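Local atomic coordinates of dienelactone hydrolase (Anabaena variabilis, PDB entry 2O2G), a protein that probably works as a hydrolase of the dienelactone hydrolase family, within the alpha/beta-hydrolase superfamily. Residues 129-143 against 152-166. Residues are numbered along the deposited sequence; the frame is centred on the assembly and turned at random.
With SO4 (sulfate ion), chain C.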
loop_
_atom_site.group_PDB
_atom_site.type_symbol
_atom_site.label_atom_id
_atom_site.label_comp_id
_atom_site.label_asym_id
_atom_site.label_seq_id
_atom_site.Cartn_x
_atom_site.Cartn_y
_atom_site.Cartn_z
ATOM N N LEU A 129 3.852 2.975 6.083
ATOM C CA LEU A 129 4.268 2.772 7.459
ATOM C C LEU A 129 4.039 4.021 8.281
ATOM O O LEU A 129 3.671 3.912 9.443
ATOM C CB LEU A 129 5.725 2.310 7.562
ATOM C CG LEU A 129 5.854 0.902 6.961
ATOM C CD1 LEU A 129 7.268 0.635 6.542
ATOM C CD2 LEU A 129 5.338 -0.190 7.916
ATOM N N VAL A 130 4.269 5.206 7.704
ATOM C CA VAL A 130 4.051 6.451 8.464
ATOM C C VAL A 130 2.564 6.617 8.785
ATOM O O VAL A 130 2.197 6.991 9.898
ATOM C CB VAL A 130 4.618 7.708 7.739
ATOM C CG1 VAL A 130 4.262 8.993 8.507
ATOM C CG2 VAL A 130 6.118 7.597 7.585
ATOM N N ALA A 131 1.707 6.309 7.809
ATOM C CA ALA A 131 0.268 6.361 8.003
ATOM C C ALA A 131 -0.242 5.333 9.047
ATOM O O ALA A 131 -1.095 5.652 9.875
ATOM C CB ALA A 131 -0.446 6.142 6.656
ATOM N N ALA A 132 0.289 4.111 8.993
ATOM C CA ALA A 132 -0.096 3.041 9.905
ATOM C C ALA A 132 0.165 3.421 11.365
ATOM O O ALA A 132 -0.645 3.121 12.242
ATOM C CB ALA A 132 0.640 1.745 9.522
ATOM N N ALA A 133 1.287 4.090 11.611
ATOM C CA ALA A 133 1.644 4.574 12.945
ATOM C C ALA A 133 0.661 5.635 13.448
ATOM O O ALA A 133 0.511 5.780 14.661
ATOM C CB ALA A 133 3.018 5.109 12.939
ATOM N N GLU A 134 0.019 6.365 12.524
ATOM C CA GLU A 134 -1.035 7.357 12.834
ATOM C C GLU A 134 -2.445 6.764 13.052
ATOM O O GLU A 134 -3.314 7.469 13.571
ATOM C CB GLU A 134 -1.184 8.408 11.721
ATOM C CG GLU A 134 0.028 9.212 11.432
ATOM C CD GLU A 134 0.484 9.977 12.618
ATOM O OE1 GLU A 134 -0.370 10.653 13.246
ATOM O OE2 GLU A 134 1.694 9.898 12.923
ATOM N N ARG A 135 -2.686 5.525 12.634
ATOM C CA ARG A 135 -3.984 4.868 12.831
ATOM C C ARG A 135 -3.803 3.453 13.389
ATOM O O ARG A 135 -4.193 2.454 12.733
ATOM C CB ARG A 135 -4.758 4.843 11.492
ATOM C CG ARG A 135 -5.186 6.204 10.989
ATOM C CD ARG A 135 -6.387 6.713 11.756
ATOM N NE ARG A 135 -6.834 8.019 11.299
ATOM C CZ ARG A 135 -6.362 9.166 11.760
ATOM N NH1 ARG A 135 -5.348 9.190 12.616
ATOM N NH2 ARG A 135 -6.814 10.295 11.261
ATOM N N PRO A 136 -3.246 3.336 14.614
ATOM C CA PRO A 136 -2.918 2.010 15.171
ATOM C C PRO A 136 -4.058 1.039 15.429
ATOM O O PRO A 136 -3.849 -0.188 15.393
ATOM C CB PRO A 136 -2.212 2.360 16.489
ATOM C CG PRO A 136 -2.795 3.683 16.865
ATOM C CD PRO A 136 -2.892 4.414 15.567
ATOM N N GLU A 137 -5.249 1.546 15.711
ATOM C CA GLU A 137 -6.363 0.646 15.968
ATOM C C GLU A 137 -7.087 0.276 14.681
ATOM O O GLU A 137 -7.748 -0.753 14.630
ATOM C CB GLU A 137 -7.327 1.246 16.993
ATOM N N THR A 138 -6.912 1.069 13.631
ATOM C CA THR A 138 -7.636 0.891 12.375
ATOM C C THR A 138 -6.898 0.044 11.345
ATOM O O THR A 138 -7.524 -0.739 10.629
ATOM C CB THR A 138 -7.975 2.283 11.779
ATOM O OG1 THR A 138 -8.717 3.025 12.749
ATOM C CG2 THR A 138 -8.808 2.206 10.475
ATOM N N VAL A 139 -5.584 0.209 11.234
ATOM C CA VAL A 139 -4.817 -0.481 10.201
ATOM C C VAL A 139 -4.307 -1.781 10.791
ATOM O O VAL A 139 -3.589 -1.767 11.792
ATOM C CB VAL A 139 -3.646 0.362 9.697
ATOM C CG1 VAL A 139 -2.938 -0.383 8.539
ATOM C CG2 VAL A 139 -4.137 1.761 9.284
ATOM N N GLN A 140 -4.726 -2.878 10.177
ATOM C CA GLN A 140 -4.467 -4.241 10.659
ATOM C C GLN A 140 -3.352 -5.019 9.981
ATOM O O GLN A 140 -3.013 -6.136 10.432
ATOM C CB GLN A 140 -5.748 -5.082 10.595
ATOM C CG GLN A 140 -6.876 -4.554 11.490
ATOM C CD GLN A 140 -7.973 -5.571 11.824
ATOM O OE1 GLN A 140 -8.943 -5.208 12.485
ATOM N NE2 GLN A 140 -7.819 -6.851 11.398
ATOM N N ALA A 141 -2.768 -4.453 8.927
ATOM C CA ALA A 141 -1.671 -5.100 8.208
ATOM C C ALA A 141 -1.053 -4.165 7.192
ATOM O O ALA A 141 -1.710 -3.280 6.647
ATOM C CB ALA A 141 -2.140 -6.417 7.503
ATOM N N VAL A 142 0.237 -4.356 6.949
ATOM C CA VAL A 142 0.955 -3.568 5.959
ATOM C C VAL A 142 1.918 -4.484 5.201
ATOM O O VAL A 142 2.554 -5.331 5.795
ATOM C CB VAL A 142 1.781 -2.403 6.592
ATOM C CG1 VAL A 142 2.651 -1.682 5.518
ATOM C CG2 VAL A 142 0.880 -1.406 7.308
ATOM N N VAL A 143 1.982 -4.308 3.890
ATOM C CA VAL A 143 2.948 -5.000 3.038
ATOM C C VAL A 143 3.683 -3.871 2.289
ATOM O O VAL A 143 3.047 -2.976 1.725
ATOM C CB VAL A 143 2.292 -5.946 2.033
ATOM C CG1 VAL A 143 3.340 -6.538 1.075
ATOM C CG2 VAL A 143 1.549 -7.038 2.728
ATOM N N ALA A 152 11.843 6.223 7.318
ATOM C CA ALA A 152 10.690 6.689 8.118
ATOM C C ALA A 152 10.954 6.194 9.545
ATOM O O ALA A 152 10.101 5.546 10.137
ATOM C CB ALA A 152 9.424 6.066 7.592
ATOM N N PRO A 153 12.133 6.517 10.104
ATOM C CA PRO A 153 12.535 5.886 11.357
ATOM C C PRO A 153 11.739 6.245 12.584
ATOM O O PRO A 153 11.704 5.447 13.517
ATOM C CB PRO A 153 13.987 6.353 11.524
ATOM C CG PRO A 153 14.021 7.680 10.870
ATOM C CD PRO A 153 13.149 7.503 9.661
ATOM N N SER A 154 11.130 7.431 12.616
ATOM C CA SER A 154 10.319 7.818 13.787
ATOM C C SER A 154 9.018 7.030 13.828
ATOM O O SER A 154 8.519 6.700 14.899
ATOM C CB SER A 154 10.056 9.317 13.796
ATOM O OG SER A 154 9.466 9.701 12.559
ATOM N N ALA A 155 8.464 6.726 12.660
ATOM C CA ALA A 155 7.244 5.935 12.592
ATOM C C ALA A 155 7.441 4.475 12.891
ATOM O O ALA A 155 6.546 3.842 13.455
ATOM C CB ALA A 155 6.612 6.052 11.203
ATOM N N LEU A 156 8.588 3.915 12.496
ATOM C CA LEU A 156 8.759 2.458 12.560
ATOM C C LEU A 156 8.426 1.768 13.891
ATOM O O LEU A 156 7.585 0.855 13.902
ATOM C CB LEU A 156 10.150 2.035 12.085
ATOM C CG LEU A 156 10.442 2.181 10.591
ATOM C CD1 LEU A 156 11.907 1.783 10.351
ATOM C CD2 LEU A 156 9.470 1.381 9.725
ATOM N N PRO A 157 9.040 2.209 14.998
ATOM C CA PRO A 157 8.701 1.554 16.282
ATOM C C PRO A 157 7.262 1.775 16.818
ATOM O O PRO A 157 6.879 1.107 17.795
ATOM C CB PRO A 157 9.741 2.120 17.258
ATOM C CG PRO A 157 10.180 3.405 16.662
ATOM C CD PRO A 157 10.070 3.255 15.173
ATOM N N HIS A 158 6.480 2.667 16.189
ATOM C CA HIS A 158 5.116 2.906 16.609
ATOM C C HIS A 158 4.119 2.116 15.795
ATOM O O HIS A 158 2.950 2.029 16.178
ATOM C CB HIS A 158 4.798 4.399 16.551
ATOM C CG HIS A 158 5.564 5.193 17.563
ATOM N ND1 HIS A 158 6.626 6.002 17.225
ATOM C CD2 HIS A 158 5.483 5.220 18.915
ATOM C CE1 HIS A 158 7.131 6.545 18.322
ATOM N NE2 HIS A 158 6.459 6.083 19.364
ATOM N N VAL A 159 4.566 1.554 14.683
ATOM C CA VAL A 159 3.681 0.753 13.825
ATOM C C VAL A 159 3.197 -0.449 14.638
ATOM O O VAL A 159 4.011 -1.170 15.248
ATOM C CB VAL A 159 4.393 0.323 12.562
ATOM C CG1 VAL A 159 3.549 -0.732 11.743
ATOM C CG2 VAL A 159 4.699 1.518 11.710
ATOM N N LYS A 160 1.879 -0.607 14.692
ATOM C CA LYS A 160 1.240 -1.721 15.416
ATOM C C LYS A 160 0.696 -2.783 14.465
ATOM O O LYS A 160 0.377 -3.885 14.889
ATOM C CB LYS A 160 0.107 -1.192 16.320
ATOM C CG LYS A 160 0.552 -0.200 17.416
ATOM C CD LYS A 160 1.372 -0.866 18.510
ATOM C CE LYS A 160 1.652 0.054 19.712
ATOM N NZ LYS A 160 2.593 1.181 19.445
ATOM N N ALA A 161 0.580 -2.437 13.186
ATOM C CA ALA A 161 0.061 -3.326 12.152
ATOM C C ALA A 161 1.109 -4.348 11.736
ATOM O O ALA A 161 2.242 -3.958 11.399
ATOM C CB ALA A 161 -0.352 -2.514 10.943
ATOM N N PRO A 162 0.780 -5.664 11.815
ATOM C CA PRO A 162 1.741 -6.682 11.317
ATOM C C PRO A 162 2.216 -6.352 9.890
ATOM O O PRO A 162 1.410 -6.246 8.946
ATOM C CB PRO A 162 0.945 -7.986 11.402
ATOM C CG PRO A 162 0.010 -7.730 12.595
ATOM C CD PRO A 162 -0.410 -6.289 12.431
ATOM N N THR A 163 3.535 -6.274 9.747
ATOM C CA THR A 163 4.201 -5.764 8.550
ATOM C C THR A 163 5.122 -6.777 7.845
ATOM O O THR A 163 6.000 -7.377 8.444
ATOM C CB THR A 163 5.065 -4.535 8.960
ATOM O OG1 THR A 163 4.209 -3.510 9.481
ATOM C CG2 THR A 163 5.895 -4.010 7.820
ATOM N N LEU A 164 4.909 -6.899 6.543
ATOM C CA LEU A 164 5.670 -7.753 5.688
ATOM C C LEU A 164 6.432 -6.880 4.701
ATOM O O LEU A 164 5.842 -6.167 3.865
ATOM C CB LEU A 164 4.723 -8.672 4.910
ATOM C CG LEU A 164 5.320 -9.512 3.802
ATOM C CD1 LEU A 164 6.421 -10.420 4.322
ATOM C CD2 LEU A 164 4.172 -10.306 3.148
ATOM N N LEU A 165 7.741 -6.944 4.790
ATOM C CA LEU A 165 8.627 -6.241 3.878
ATOM C C LEU A 165 9.062 -7.235 2.756
ATOM O O LEU A 165 9.549 -8.333 3.025
ATOM C CB LEU A 165 9.819 -5.705 4.667
ATOM C CG LEU A 165 9.554 -4.757 5.845
ATOM C CD1 LEU A 165 10.853 -4.300 6.480
ATOM C CD2 LEU A 165 8.772 -3.539 5.430
ATOM N N ILE A 166 8.832 -6.871 1.507
ATOM C CA ILE A 166 9.196 -7.716 0.396
ATOM C C ILE A 166 10.205 -6.981 -0.428
ATOM O O ILE A 166 9.945 -5.829 -0.833
ATOM C CB ILE A 166 7.975 -8.052 -0.541
ATOM C CG1 ILE A 166 6.834 -8.756 0.200
ATOM C CG2 ILE A 166 8.434 -8.981 -1.686
ATOM C CD1 ILE A 166 5.490 -8.854 -0.623
HETATM S S SO4 C . -6.820 4.736 15.264
HETATM O O1 SO4 C . -8.224 4.968 15.642
HETATM O O2 SO4 C . -6.252 6.035 14.978
HETATM O O3 SO4 C . -6.843 3.831 14.130
HETATM O O4 SO4 C . -6.084 4.130 16.378
HETATM O O HOH W 1 -0.116 0.596 12.890
#
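Val142 and Thr163 pair as neighbours in parallel strands, and the backbone of Val142 is gripped twice by the same neighbouring strand, through Pro162 and Leu164: its N gives a hydrogen bond to Pro162 O (3.0 Å, 163° at the hydrogen), and its O receives one from Leu164 N at 2.9 Å. Pro162 has no N-H to offer, and its CD rests against Gln140 O at 3.3 Å, so the ladder goes no further back; its own O also accepts from Trp217 NE1. Thr163 OG1 turns back to Ala161 O, 2.8 Å away, satisfying a hydroxyl on the face it shares with Val142. One water bridges the loop to the helix, donating to Ala132 O and accepting from Lys160 N.

Strands 139-145 and 163-168 are adjacent in the central, mostly parallel sheet of an alpha/beta-hydrolase fold, and helix 123-134 packs on the face bearing Val142 and Thr163. On that side the contacts are largely apolar. Leu129 straddles its partners, CD1 meeting Leu156 CD2 at 3.9 Å and CD2 reaching the side chain of Thr163. Val130 sets CG2, anti to its carbonyl carbon, against Ala152 CB (3.6 Å) and Ala155 CB. Small Ala133 and Ala155 let the loop come close to the helix, while the CB of Ala161 packs against Val139 O at 3.4 Å. On the sheet's other face, Val143 CG1 meets Ile166 CD1.

Beyond the helix's end, a sulfate, probably from the crystallisation liquor, is bound by Glu137 N through O4 (2.8 Å). Arg135 lays its CD near the sulfate, while NH1 bonds to Glu134 O and NE forms a salt bridge with Asp103; an alanine here would probably leave Asp103 without its charged mate and the turn less firmly tied to helix 91-107.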